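Local coordinates for protein CT_858 (Chlamydia trachomatis, PDB 3DPM) that probably acts as a serine-type endopeptidase that cleaves peptide bonds within protein substrates, at residues L334-T339 / K455-L460; P360-K365 / F442-P447; R481-G486 / P532-P537; L86-Q91 / V101-F106. All blocks are in the same frame, centred on the assembly; numbering follows the deposited sequence.

Interaction 1. Residues L334-T339 / K455-L460; sequences LIIDQT and KPICVL
Ile336 and Ile457 share one rotamer at the first torsion (chi1 -50° and -52°), which sets CG1 of each anti to its carbonyl carbon and beside its backbone N. Ile336 thereby leans back along the strand, and its CG1 comes to rest against the CG2 branch of Ile457 at 3.6 Å, a diagonal contact between residues that are not directly paired. The other face has its own diagonal: Leu460, turned the same way (chi1 -48°), brings CD1 to Ile335 CG2 at 4.0 Å, while Ile335 CG1 lies against Cys458 CB.

The backbones behind these side chains are neighbouring parallel strands in the middle of the mixed sheet of the S41 peptidase domain, whose family belongs to the ClpP/crotonase clan. Nearly straight bonds join Cys458 N to Leu334 O (2.9 Å), Ile336 N to Cys458 O (2.7 Å) and Leu460 N to Ile336 O (2.8 Å). Gln338 N continues the series to Leu460 O at 3.0 Å, and a weak bond from Leu334 N to Pro456 O starts it.

Where the strand ends, Asp337 closes an Asx turn. Its OD2 takes Thr339 OG1 on the syn lone pair at 2.8 Å and Thr339 N from above the carboxylate plane, and OD1 forms a salt bridge with Arg297. Gln338 is tied through OE1 to Tyr301. A buried carboxylate held by two local donors and an arginine would probably remain ionised, its charge balanced by Arg297.

Interaction 2. Residues P360-K365 / F442-P447; sequences PLELPK and FEKIHP
Leu361 and Ile445 form the hydrogen-bonded pair where strand 444-445 runs antiparallel to strand 361-368, which also pairs with strand 507-518 in an antiparallel sheet of the S41 peptidase region; Glu362 and Lys444 follow as a non-hydrogen-bonded pair. Backbone bonds run both ways between the first two residues: Leu361 N reaches Ile445 O at 3.0 Å on a lone pair in the carbonyl plane, and Ile445 N returns to Leu361 O at 2.7 Å. Beyond the strand, Leu363 N adds a more bent bond to Glu443 O.

The apolar contacts centre on Leu363, whose side chain crosses that of Ile445 at about a right angle. Its CD2 touches Ile445 CG1 at 3.5 Å, and CD1 reaches both Ile445 CD1 and Phe442 CB. Tyr350 of helix 346-354 packs on Leu363 and Ile445, and Val475 of helix 468-478 on Leu361 and Leu363.

Charged groups lie towards the more exposed side. Lys365 bends at its last torsion to set NZ 4.0 Å from Glu443 OE1, a long salt bridge. Glu362 and Lys444, too far apart for one, probably attract weakly. With CG between its backbone N and carbonyl carbon (chi1 58°), Lys444 brings CD to 3.9 Å from Pro360 CB across the pairing.

Interaction 3. Residues R481-G486 / P532-P537; sequences RALIVG and PHIDLP
Ile484 O receives two donors from the start of the segment 532-537: His533 N at 2.7 Å, tilted out of the carbonyl plane, and Ile534 N at 3.4 Å, a straighter but weak bond. Next along the parallel pairing, Gly486 N gives its hydrogen to Ile534 O at 3.3 Å, almost in line with that carbonyl, and Gly486 O in turn accepts from Leu536 N at 2.9 Å. One side-chain bond is added at the other end, where His533 NE2 weakly donates to Ala482 O, the oxygen lying in the plane of the ring at its edge. Asp535 OD2 also comes within 3.3 Å of Gly486 O, but both are acceptors and no bond forms.

Strand 534-535 is an outermost strand, within this chain, of the mixed sheet of the S41 peptidase domain; the opposite edge of strand 482-486 is bonded to strand 457-461. Gly486 itself has a positive phi (137°), a conformation readily open to a residue without a side chain, and Pro532 CG sits 3.5 Å from its carbonyl oxygen. On one face Leu483 CD2 touches Ile534 CD1 at 3.4 Å and Val485 CG1 touches Leu536 CD1, beneath helix 549-563, which supplies Leu562, Leu558 and Tyr551.

Since nearly all the polar grip comes from main-chain groups, the pairing should depend little on ionisation; the imidazole of His533, an exposed residue, adds one weak bond to them.

Interaction 4. Residues L86-Q91 / V101-F106; sequences LPYTVQ and VDIMTF
Met104 folds back over Pro87 and Thr89. Its CB begins the contact at 4.1 Å from Pro87 CB and about as close to Pro87 O. The chain then turns at chi2 (73°) and again at chi3 (86°), a double bend that swings the thioether back over the facing strand. SD arrives 3.6 Å from Thr89 OG1, with Pro87 O a little farther off, and the terminal CE touches that same hydroxyl oxygen of Thr89 at 3.5 Å while also lying close to Tyr88 N. These are van der Waals contacts, with the methionine crossing Thr89 at about a right angle.

The two segments belong to a beta hairpin of the PDZ-family domain, made by strands 83-92 and 98-103. Thr89 N bonds to Asp102 O at 3.0 Å, and Val101 N bonds to Thr89 O at 3.1 Å. Val101 and Asp102 both face Thr89, forming a classic beta bulge. Pro87 is the centre of an inverse gamma turn closed by Tyr88 N and Leu86 O, and its own carbonyl takes Met104 N from well above the carbonyl plane.

On the face away from Met104, Tyr88 CE2 rests against both Ile103 CG2 and Thr105 CG2, each at 3.9 Å; Thr105 also packs against Pro87 through CB. From within the bulge, Val101 CG1 lies against the extended side chain of Gln91, 3.6 Å from NE2, whose hydrogen-bonding partner is Tyr548 OH.

In the fold
Interactions 1 and 3 belong to one sheet, their centres 9 Å apart: strands 457-461 and 482-486 are neighbours, joined by Val459 N to Leu483 O at 2.8 Å, and Arg481 NH2 reaches Lys455 O at 2.7 Å. Arg481 also links to interaction 2, its CG lying 3.8 Å from Leu361 CD2. Interactions 1 and 2 approach the bound lactacystin (LAS) from different parts of the fold, the side chain of Gln338 about 10 Å and that of Leu363 about 11 Å from it. Interaction 4, in the PDZ-family domain, stands apart, its centre 41 Å from that of interaction 2, although its nearest atoms come within about 8 Å of interactions 1 and 3.

Interaction 1. Residues L334-T339 / K455-L460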
loop_
_atom_site.group_PDB
_atom_site.type_symbol
_atom_site.label_atom_id
_atom_site.label_comp_id
_atom_site.label_asym_id
_atom_site.label_seq_id
_atom_site.Cartn_x
_atom_site.Cartn_y
_atom_site.Cartn_z
ATOM N N LEU A 334 -22.126 11.549 -33.353
ATOM C CA LEU A 334 -22.035 11.466 -31.899
ATOM C C LEU A 334 -21.112 12.522 -31.294
ATOM O O LEU A 334 -19.961 12.674 -31.717
ATOM C CB LEU A 334 -21.530 10.084 -31.483
ATOM C CG LEU A 334 -21.970 9.515 -30.129
ATOM C CD1 LEU A 334 -20.851 8.614 -29.610
ATOM C CD2 LEU A 334 -22.280 10.620 -29.123
ATOM N N ILE A 335 -21.632 13.249 -30.306
ATOM C CA ILE A 335 -20.863 14.271 -29.594
ATOM C C ILE A 335 -20.485 13.696 -28.234
ATOM O O ILE A 335 -21.361 13.331 -27.449
ATOM C CB ILE A 335 -21.678 15.575 -29.326
ATOM C CG1 ILE A 335 -21.616 16.521 -30.522
ATOM C CG2 ILE A 335 -21.107 16.310 -28.126
ATOM C CD1 ILE A 335 -22.533 16.159 -31.635
ATOM N N ILE A 336 -19.185 13.612 -27.965
ATOM C CA ILE A 336 -18.701 13.104 -26.682
ATOM C C ILE A 336 -18.250 14.277 -25.802
ATOM O O ILE A 336 -17.329 15.010 -26.154
ATOM C CB ILE A 336 -17.479 12.158 -26.843
ATOM C CG1 ILE A 336 -17.755 11.083 -27.894
ATOM C CG2 ILE A 336 -17.166 11.493 -25.511
ATOM C CD1 ILE A 336 -18.893 10.167 -27.548
ATOM N N ASP A 337 -18.912 14.461 -24.667
ATOM C CA ASP A 337 -18.533 15.516 -23.737
ATOM C C ASP A 337 -17.509 14.897 -22.786
ATOM O O ASP A 337 -17.862 14.103 -21.915
ATOM C CB ASP A 337 -19.743 15.999 -22.930
ATOM C CG ASP A 337 -19.363 17.003 -21.838
ATOM O OD1 ASP A 337 -20.200 17.271 -20.948
ATOM O OD2 ASP A 337 -18.230 17.531 -21.865
ATOM N N GLN A 338 -16.243 15.264 -22.953
ATOM C CA GLN A 338 -15.197 14.719 -22.100
ATOM C C GLN A 338 -14.460 15.778 -21.278
ATOM O O GLN A 338 -13.333 15.545 -20.837
ATOM C CB GLN A 338 -14.186 13.951 -22.945
ATOM C CG GLN A 338 -13.506 12.833 -22.190
ATOM C CD GLN A 338 -12.003 12.853 -22.343
ATOM O OE1 GLN A 338 -11.338 11.855 -22.090
ATOM N NE2 GLN A 338 -11.455 13.997 -22.748
ATOM N N THR A 339 -15.088 16.932 -21.069
ATOM C CA THR A 339 -14.470 18.008 -20.289
ATOM C C THR A 339 -14.497 17.715 -18.786
ATOM O O THR A 339 -15.282 16.886 -18.324
ATOM C CB THR A 339 -15.206 19.326 -20.509
ATOM O OG1 THR A 339 -16.591 19.144 -20.186
ATOM C CG2 THR A 339 -15.064 19.789 -21.959
ATOM N N LYS A 455 -19.811 5.805 -37.476
ATOM C CA LYS A 455 -20.050 7.186 -37.892
ATOM C C LYS A 455 -19.108 8.184 -37.215
ATOM O O LYS A 455 -18.484 7.866 -36.204
ATOM C CB LYS A 455 -21.508 7.550 -37.619
ATOM C CG LYS A 455 -22.481 6.681 -38.402
ATOM C CD LYS A 455 -23.802 6.501 -37.675
ATOM C CE LYS A 455 -24.629 5.408 -38.332
ATOM N NZ LYS A 455 -25.813 5.026 -37.513
ATOM N N PRO A 456 -18.988 9.402 -37.777
ATOM C CA PRO A 456 -18.130 10.474 -37.261
ATOM C C PRO A 456 -18.427 10.934 -35.832
ATOM O O PRO A 456 -19.574 10.891 -35.369
ATOM C CB PRO A 456 -18.306 11.586 -38.295
ATOM C CG PRO A 456 -19.667 11.334 -38.838
ATOM C CD PRO A 456 -19.676 9.845 -39.001
ATOM N N ILE A 457 -17.374 11.383 -35.149
ATOM C CA ILE A 457 -17.472 11.816 -33.761
ATOM C C ILE A 457 -16.858 13.177 -33.496
ATOM O O ILE A 457 -15.854 13.565 -34.096
ATOM C CB ILE A 457 -16.761 10.813 -32.817
ATOM C CG1 ILE A 457 -17.266 9.395 -33.081
ATOM C CG2 ILE A 457 -17.005 11.197 -31.362
ATOM C CD1 ILE A 457 -16.496 8.317 -32.326
ATOM N N CYS A 458 -17.488 13.899 -32.581
ATOM C CA CYS A 458 -17.019 15.207 -32.156
ATOM C C CYS A 458 -16.771 15.060 -30.661
ATOM O O CYS A 458 -17.673 14.665 -29.918
ATOM C CB CYS A 458 -18.083 16.282 -32.396
ATOM S SG CYS A 458 -17.508 17.950 -31.963
ATOM N N VAL A 459 -15.550 15.357 -30.232
ATOM C CA VAL A 459 -15.171 15.251 -28.828
ATOM C C VAL A 459 -14.898 16.631 -28.230
ATOM O O VAL A 459 -14.088 17.384 -28.761
ATOM C CB VAL A 459 -13.898 14.381 -28.676
ATOM C CG1 VAL A 459 -13.532 14.217 -27.205
ATOM C CG2 VAL A 459 -14.126 13.023 -29.318
ATOM N N LEU A 460 -15.574 16.949 -27.124
ATOM C CA LEU A 460 -15.406 18.233 -26.432
ATOM C C LEU A 460 -14.385 18.105 -25.300
ATOM O O LEU A 460 -14.570 17.307 -24.378
ATOM C CB LEU A 460 -16.745 18.697 -25.853
ATOM C CG LEU A 460 -17.917 18.634 -26.833
ATOM C CD1 LEU A 460 -19.144 19.241 -26.181
ATOM C CD2 LEU A 460 -17.560 19.357 -28.135
#

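Interaction 2. Residues P360-K365 / F442-P447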
loop_
_atom_site.group_PDB
_atom_site.type_symbol
_atom_site.label_atom_id
_atom_site.label_comp_id
_atom_site.label_asym_id
_atom_site.label_seq_id
_atom_site.Cartn_x
_atom_site.Cartn_y
_atom_site.Cartn_z
ATOM N N PRO A 360 -8.419 -0.437 -36.266
ATOM C CA PRO A 360 -7.461 -0.278 -35.165
ATOM C C PRO A 360 -6.891 1.143 -35.016
ATOM O O PRO A 360 -6.780 1.893 -35.984
ATOM C CB PRO A 360 -6.388 -1.323 -35.487
ATOM C CG PRO A 360 -6.449 -1.422 -36.994
ATOM C CD PRO A 360 -7.934 -1.407 -37.264
ATOM N N LEU A 361 -6.537 1.500 -33.787
ATOM C CA LEU A 361 -5.984 2.820 -33.498
ATOM C C LEU A 361 -4.576 2.705 -32.908
ATOM O O LEU A 361 -4.331 1.866 -32.042
ATOM C CB LEU A 361 -6.883 3.553 -32.496
ATOM C CG LEU A 361 -8.399 3.573 -32.716
ATOM C CD1 LEU A 361 -9.078 4.101 -31.458
ATOM C CD2 LEU A 361 -8.747 4.429 -33.923
ATOM N N GLU A 362 -3.659 3.545 -33.381
ATOM C CA GLU A 362 -2.281 3.569 -32.887
ATOM C C GLU A 362 -2.272 4.157 -31.482
ATOM O O GLU A 362 -3.015 5.097 -31.194
ATOM C CB GLU A 362 -1.409 4.456 -33.775
ATOM C CG GLU A 362 -1.138 3.917 -35.163
ATOM C CD GLU A 362 -0.082 2.832 -35.153
ATOM O OE1 GLU A 362 1.018 3.089 -34.605
ATOM O OE2 GLU A 362 -0.346 1.734 -35.691
ATOM N N LEU A 363 -1.425 3.624 -30.608
ATOM C CA LEU A 363 -1.348 4.136 -29.243
ATOM C C LEU A 363 -0.027 4.848 -28.923
ATOM O O LEU A 363 1.028 4.535 -29.487
ATOM C CB LEU A 363 -1.584 2.996 -28.239
ATOM C CG LEU A 363 -3.019 2.453 -28.197
ATOM C CD1 LEU A 363 -3.114 1.207 -27.321
ATOM C CD2 LEU A 363 -3.934 3.548 -27.672
ATOM N N PRO A 364 -0.085 5.855 -28.038
ATOM C CA PRO A 364 1.132 6.580 -27.667
ATOM C C PRO A 364 2.007 5.651 -26.843
ATOM O O PRO A 364 1.532 4.616 -26.374
ATOM C CB PRO A 364 0.598 7.770 -26.860
ATOM C CG PRO A 364 -0.720 7.293 -26.348
ATOM C CD PRO A 364 -1.276 6.554 -27.533
ATOM N N LYS A 365 3.278 6.004 -26.681
ATOM C CA LYS A 365 4.204 5.184 -25.907
ATOM C C LYS A 365 4.804 5.983 -24.756
ATOM O O LYS A 365 4.675 7.206 -24.698
ATOM C CB LYS A 365 5.323 4.650 -26.804
ATOM C CG LYS A 365 4.866 3.691 -27.888
ATOM C CD LYS A 365 6.076 3.092 -28.592
ATOM C CE LYS A 365 5.693 2.103 -29.688
ATOM N NZ LYS A 365 4.975 2.765 -30.810
ATOM N N PHE A 442 0.506 -2.793 -25.425
ATOM C CA PHE A 442 -0.556 -2.547 -26.405
ATOM C C PHE A 442 -0.125 -1.566 -27.491
ATOM O O PHE A 442 -0.144 -0.351 -27.288
ATOM C CB PHE A 442 -1.801 -1.999 -25.704
ATOM C CG PHE A 442 -2.570 -3.030 -24.918
ATOM C CD1 PHE A 442 -1.972 -4.225 -24.517
ATOM C CD2 PHE A 442 -3.879 -2.783 -24.532
ATOM C CE1 PHE A 442 -2.669 -5.149 -23.741
ATOM C CE2 PHE A 442 -4.582 -3.701 -23.755
ATOM C CZ PHE A 442 -3.976 -4.886 -23.359
ATOM N N GLU A 443 0.262 -2.101 -28.644
ATOM C CA GLU A 443 0.690 -1.278 -29.769
ATOM C C GLU A 443 -0.469 -0.442 -30.302
ATOM O O GLU A 443 -0.327 0.757 -30.561
ATOM C CB GLU A 443 1.219 -2.163 -30.904
ATOM C CG GLU A 443 2.582 -2.789 -30.659
ATOM C CD GLU A 443 3.703 -1.754 -30.625
ATOM O OE1 GLU A 443 3.807 -0.958 -31.593
ATOM O OE2 GLU A 443 4.483 -1.742 -29.636
ATOM N N LYS A 444 -1.616 -1.096 -30.456
ATOM C CA LYS A 444 -2.808 -0.456 -30.987
ATOM C C LYS A 444 -4.091 -0.954 -30.337
ATOM O O LYS A 444 -4.134 -2.049 -29.780
ATOM C CB LYS A 444 -2.889 -0.727 -32.485
ATOM C CG LYS A 444 -2.911 -2.213 -32.795
ATOM C CD LYS A 444 -2.876 -2.509 -34.289
ATOM C CE LYS A 444 -1.595 -2.021 -34.945
ATOM N NZ LYS A 444 -1.532 -2.481 -36.365
ATOM N N ILE A 445 -5.137 -0.138 -30.423
ATOM C CA ILE A 445 -6.445 -0.495 -29.882
ATOM C C ILE A 445 -7.174 -1.309 -30.948
ATOM O O ILE A 445 -7.324 -0.856 -32.078
ATOM C CB ILE A 445 -7.313 0.759 -29.576
ATOM C CG1 ILE A 445 -6.715 1.561 -28.418
ATOM C CG2 ILE A 445 -8.728 0.333 -29.224
ATOM C CD1 ILE A 445 -6.713 0.821 -27.098
ATOM N N HIS A 446 -7.612 -2.511 -30.594
ATOM C CA HIS A 446 -8.336 -3.346 -31.536
ATOM C C HIS A 446 -9.816 -3.154 -31.270
ATOM O O HIS A 446 -10.252 -3.129 -30.112
ATOM C CB HIS A 446 -7.934 -4.809 -31.364
ATOM C CG HIS A 446 -6.503 -5.075 -31.714
ATOM N ND1 HIS A 446 -6.025 -4.982 -33.004
ATOM C CD2 HIS A 446 -5.435 -5.376 -30.938
ATOM C CE1 HIS A 446 -4.724 -5.211 -33.006
ATOM N NE2 HIS A 446 -4.341 -5.452 -31.766
ATOM N N PRO A 447 -10.612 -2.988 -32.341
ATOM C CA PRO A 447 -12.057 -2.789 -32.204
ATOM C C PRO A 447 -12.781 -3.878 -31.434
ATOM O O PRO A 447 -12.546 -5.066 -31.650
ATOM C CB PRO A 447 -12.533 -2.652 -33.655
ATOM C CG PRO A 447 -11.423 -3.264 -34.473
ATOM C CD PRO A 447 -10.191 -2.856 -33.746
#

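Interaction 3. Residues R481-G486 / P532-P537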
loop_
_atom_site.group_PDB
_atom_site.type_symbol
_atom_site.label_atom_id
_atom_site.label_comp_id
_atom_site.label_asym_id
_atom_site.label_seq_id
_atom_site.Cartn_x
_atom_site.Cartn_y
_atom_site.Cartn_z
ATOM N N ARG A 481 -9.917 9.811 -36.111
ATOM C CA ARG A 481 -11.209 9.173 -35.875
ATOM C C ARG A 481 -12.248 10.208 -35.476
ATOM O O ARG A 481 -13.439 10.027 -35.724
ATOM C CB ARG A 481 -11.093 8.141 -34.751
ATOM C CG ARG A 481 -11.487 6.726 -35.139
ATOM C CD ARG A 481 -12.961 6.442 -34.937
ATOM N NE ARG A 481 -13.791 7.242 -35.819
ATOM C CZ ARG A 481 -15.119 7.208 -35.825
ATOM N NH1 ARG A 481 -15.772 6.405 -34.996
ATOM N NH2 ARG A 481 -15.795 7.992 -36.652
ATOM N N ALA A 482 -11.791 11.299 -34.867
ATOM C CA ALA A 482 -12.711 12.319 -34.396
ATOM C C ALA A 482 -12.266 13.758 -34.561
ATOM O O ALA A 482 -11.099 14.051 -34.824
ATOM C CB ALA A 482 -13.042 12.064 -32.931
ATOM N N LEU A 483 -13.246 14.644 -34.395
ATOM C CA LEU A 483 -13.083 16.093 -34.472
ATOM C C LEU A 483 -12.947 16.512 -33.006
ATOM O O LEU A 483 -13.826 16.236 -32.198
ATOM C CB LEU A 483 -14.347 16.727 -35.062
ATOM C CG LEU A 483 -14.286 18.023 -35.877
ATOM C CD1 LEU A 483 -15.554 18.833 -35.600
ATOM C CD2 LEU A 483 -13.057 18.833 -35.529
ATOM N N ILE A 484 -11.846 17.168 -32.671
ATOM C CA ILE A 484 -11.594 17.596 -31.302
ATOM C C ILE A 484 -11.937 19.068 -31.180
ATOM O O ILE A 484 -11.332 19.907 -31.852
ATOM C CB ILE A 484 -10.112 17.387 -30.944
ATOM C CG1 ILE A 484 -9.651 16.010 -31.440
ATOM C CG2 ILE A 484 -9.919 17.514 -29.454
ATOM C CD1 ILE A 484 -10.465 14.841 -30.881
ATOM N N VAL A 485 -12.896 19.378 -30.312
ATOM C CA VAL A 485 -13.348 20.754 -30.129
ATOM C C VAL A 485 -13.319 21.231 -28.679
ATOM O O VAL A 485 -13.702 20.502 -27.776
ATOM C CB VAL A 485 -14.784 20.908 -30.691
ATOM C CG1 VAL A 485 -15.334 22.309 -30.407
ATOM C CG2 VAL A 485 -14.768 20.626 -32.194
ATOM N N GLY A 486 -12.857 22.462 -28.473
ATOM C CA GLY A 486 -12.788 23.031 -27.132
ATOM C C GLY A 486 -11.486 23.769 -26.889
ATOM O O GLY A 486 -11.104 24.641 -27.668
ATOM N N PRO A 532 -6.891 21.274 -29.652
ATOM C CA PRO A 532 -8.074 20.849 -30.411
ATOM C C PRO A 532 -7.972 21.243 -31.892
ATOM O O PRO A 532 -7.056 21.963 -32.290
ATOM C CB PRO A 532 -9.218 21.572 -29.697
ATOM C CG PRO A 532 -8.559 22.845 -29.227
ATOM C CD PRO A 532 -7.226 22.357 -28.704
ATOM N N HIS A 533 -8.898 20.747 -32.708
ATOM C CA HIS A 533 -8.920 21.092 -34.124
ATOM C C HIS A 533 -9.456 22.522 -34.177
ATOM O O HIS A 533 -8.848 23.418 -34.771
ATOM C CB HIS A 533 -9.880 20.177 -34.895
ATOM C CG HIS A 533 -9.358 18.791 -35.129
ATOM N ND1 HIS A 533 -8.187 18.539 -35.812
ATOM C CD2 HIS A 533 -9.878 17.580 -34.815
ATOM C CE1 HIS A 533 -8.009 17.233 -35.909
ATOM N NE2 HIS A 533 -9.021 16.629 -35.313
ATOM N N ILE A 534 -10.606 22.712 -33.537
ATOM C CA ILE A 534 -11.269 24.007 -33.474
ATOM C C ILE A 534 -11.193 24.586 -32.070
ATOM O O ILE A 534 -11.698 23.987 -31.119
ATOM C CB ILE A 534 -12.764 23.900 -33.861
ATOM C CG1 ILE A 534 -12.898 23.599 -35.355
ATOM C CG2 ILE A 534 -13.499 25.193 -33.495
ATOM C CD1 ILE A 534 -12.630 22.170 -35.710
ATOM N N ASP A 535 -10.570 25.752 -31.941
ATOM C CA ASP A 535 -10.461 26.401 -30.644
ATOM C C ASP A 535 -11.809 27.050 -30.343
ATOM O O ASP A 535 -12.213 27.989 -31.029
ATOM C CB ASP A 535 -9.368 27.468 -30.668
ATOM C CG ASP A 535 -9.024 27.983 -29.277
ATOM O OD1 ASP A 535 -8.584 29.152 -29.167
ATOM O OD2 ASP A 535 -9.183 27.217 -28.297
ATOM N N LEU A 536 -12.505 26.543 -29.325
ATOM C CA LEU A 536 -13.811 27.077 -28.943
ATOM C C LEU A 536 -13.922 27.329 -27.435
ATOM O O LEU A 536 -14.525 26.537 -26.710
ATOM C CB LEU A 536 -14.920 26.109 -29.358
ATOM C CG LEU A 536 -16.190 26.651 -30.013
ATOM C CD1 LEU A 536 -17.296 25.626 -29.812
ATOM C CD2 LEU A 536 -16.594 27.986 -29.420
ATOM N N PRO A 537 -13.342 28.434 -26.944
ATOM C CA PRO A 537 -13.425 28.717 -25.508
ATOM C C PRO A 537 -14.794 29.279 -25.111
ATOM O O PRO A 537 -15.525 29.804 -25.957
ATOM C CB PRO A 537 -12.290 29.714 -25.290
ATOM C CG PRO A 537 -12.265 30.470 -26.597
ATOM C CD PRO A 537 -12.421 29.367 -27.619
#

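Interaction 4. Residues L86-Q91 / V101-F106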
loop_
_atom_site.group_PDB
_atom_site.type_symbol
_atom_site.label_atom_id
_atom_site.label_comp_id
_atom_site.label_asym_id
_atom_site.label_seq_id
_atom_site.Cartn_x
_atom_site.Cartn_y
_atom_site.Cartn_z
ATOM N N LEU A 86 -15.333 28.017 1.068
ATOM C CA LEU A 86 -16.396 28.992 0.807
ATOM C C LEU A 86 -17.295 28.319 -0.238
ATOM O O LEU A 86 -16.822 27.838 -1.265
ATOM C CB LEU A 86 -15.834 30.320 0.292
ATOM C CG LEU A 86 -15.304 31.232 1.404
ATOM C CD1 LEU A 86 -14.706 32.489 0.818
ATOM C CD2 LEU A 86 -16.436 31.576 2.349
ATOM N N PRO A 87 -18.606 28.259 0.034
ATOM C CA PRO A 87 -19.626 27.641 -0.825
ATOM C C PRO A 87 -19.916 28.284 -2.183
ATOM O O PRO A 87 -21.068 28.571 -2.494
ATOM C CB PRO A 87 -20.854 27.643 0.073
ATOM C CG PRO A 87 -20.691 28.948 0.809
ATOM C CD PRO A 87 -19.233 28.916 1.198
ATOM N N TYR A 88 -18.889 28.487 -2.998
ATOM C CA TYR A 88 -19.089 29.103 -4.305
ATOM C C TYR A 88 -18.249 28.424 -5.378
ATOM O O TYR A 88 -17.207 27.839 -5.081
ATOM C CB TYR A 88 -18.735 30.595 -4.245
ATOM C CG TYR A 88 -19.456 31.340 -3.144
ATOM C CD1 TYR A 88 -18.784 31.765 -2.002
ATOM C CD2 TYR A 88 -20.825 31.569 -3.223
ATOM C CE1 TYR A 88 -19.464 32.402 -0.961
ATOM C CE2 TYR A 88 -21.513 32.197 -2.195
ATOM C CZ TYR A 88 -20.831 32.612 -1.066
ATOM O OH TYR A 88 -21.526 33.222 -0.040
ATOM N N THR A 89 -18.725 28.483 -6.619
ATOM C CA THR A 89 -18.006 27.917 -7.750
ATOM C C THR A 89 -17.973 29.018 -8.800
ATOM O O THR A 89 -18.981 29.678 -9.057
ATOM C CB THR A 89 -18.715 26.685 -8.354
ATOM O OG1 THR A 89 -19.006 25.736 -7.324
ATOM C CG2 THR A 89 -17.819 26.022 -9.390
ATOM N N VAL A 90 -16.815 29.213 -9.408
ATOM C CA VAL A 90 -16.653 30.259 -10.404
ATOM C C VAL A 90 -16.089 29.718 -11.712
ATOM O O VAL A 90 -15.366 28.721 -11.716
ATOM C CB VAL A 90 -15.704 31.352 -9.865
ATOM C CG1 VAL A 90 -15.419 32.376 -10.935
ATOM C CG2 VAL A 90 -16.332 32.018 -8.649
ATOM N N GLN A 91 -16.434 30.371 -12.820
ATOM C CA GLN A 91 -15.922 29.966 -14.124
ATOM C C GLN A 91 -15.390 31.192 -14.869
ATOM O O GLN A 91 -16.042 32.236 -14.918
ATOM C CB GLN A 91 -17.011 29.269 -14.944
ATOM C CG GLN A 91 -16.471 28.519 -16.154
ATOM C CD GLN A 91 -17.561 27.823 -16.970
ATOM O OE1 GLN A 91 -17.272 27.130 -17.953
ATOM N NE2 GLN A 91 -18.815 28.007 -16.569
ATOM N N VAL A 101 -21.243 30.427 -11.014
ATOM C CA VAL A 101 -22.067 29.514 -11.796
ATOM C C VAL A 101 -22.755 28.559 -10.842
ATOM O O VAL A 101 -23.660 27.819 -11.223
ATOM C CB VAL A 101 -21.240 28.699 -12.830
ATOM C CG1 VAL A 101 -20.767 29.620 -13.956
ATOM C CG2 VAL A 101 -20.047 28.019 -12.144
ATOM N N ASP A 102 -22.326 28.583 -9.589
ATOM C CA ASP A 102 -22.940 27.726 -8.598
ATOM C C ASP A 102 -22.748 28.281 -7.202
ATOM O O ASP A 102 -21.673 28.761 -6.856
ATOM C CB ASP A 102 -22.370 26.317 -8.695
ATOM C CG ASP A 102 -23.378 25.269 -8.307
ATOM O OD1 ASP A 102 -23.656 25.125 -7.100
ATOM O OD2 ASP A 102 -23.913 24.600 -9.214
ATOM N N ILE A 103 -23.808 28.217 -6.406
ATOM C CA ILE A 103 -23.779 28.715 -5.041
ATOM C C ILE A 103 -24.360 27.654 -4.121
ATOM O O ILE A 103 -25.570 27.446 -4.087
ATOM C CB ILE A 103 -24.593 30.014 -4.937
ATOM C CG1 ILE A 103 -23.923 31.098 -5.783
ATOM C CG2 ILE A 103 -24.714 30.453 -3.491
ATOM C CD1 ILE A 103 -24.758 32.339 -5.975
ATOM N N MET A 104 -23.492 26.980 -3.378
ATOM C CA MET A 104 -23.926 25.924 -2.472
ATOM C C MET A 104 -24.438 26.441 -1.122
ATOM O O MET A 104 -24.262 25.786 -0.099
ATOM C CB MET A 104 -22.778 24.931 -2.244
ATOM C CG MET A 104 -22.287 24.196 -3.503
ATOM S SD MET A 104 -21.314 25.202 -4.672
ATOM C CE MET A 104 -19.645 25.026 -3.982
ATOM N N THR A 105 -25.082 27.602 -1.120
ATOM C CA THR A 105 -25.598 28.180 0.117
ATOM C C THR A 105 -26.933 28.880 -0.106
ATOM O O THR A 105 -27.411 28.971 -1.235
ATOM C CB THR A 105 -24.594 29.196 0.705
ATOM O OG1 THR A 105 -25.143 29.793 1.886
ATOM C CG2 THR A 105 -24.289 30.287 -0.309
ATOM N N PHE A 106 -27.528 29.369 0.979
ATOM C CA PHE A 106 -28.807 30.077 0.932
ATOM C C PHE A 106 -28.742 31.288 0.008
ATOM O O PHE A 106 -27.656 31.744 -0.358
ATOM C CB PHE A 106 -29.201 30.539 2.337
ATOM C CG PHE A 106 -28.064 31.150 3.116
ATOM C CD1 PHE A 106 -27.362 32.248 2.615
ATOM C CD2 PHE A 106 -27.674 30.606 4.340
ATOM C CE1 PHE A 106 -26.287 32.795 3.321
ATOM C CE2 PHE A 106 -26.599 31.143 5.054
ATOM C CZ PHE A 106 -25.903 32.241 4.542
#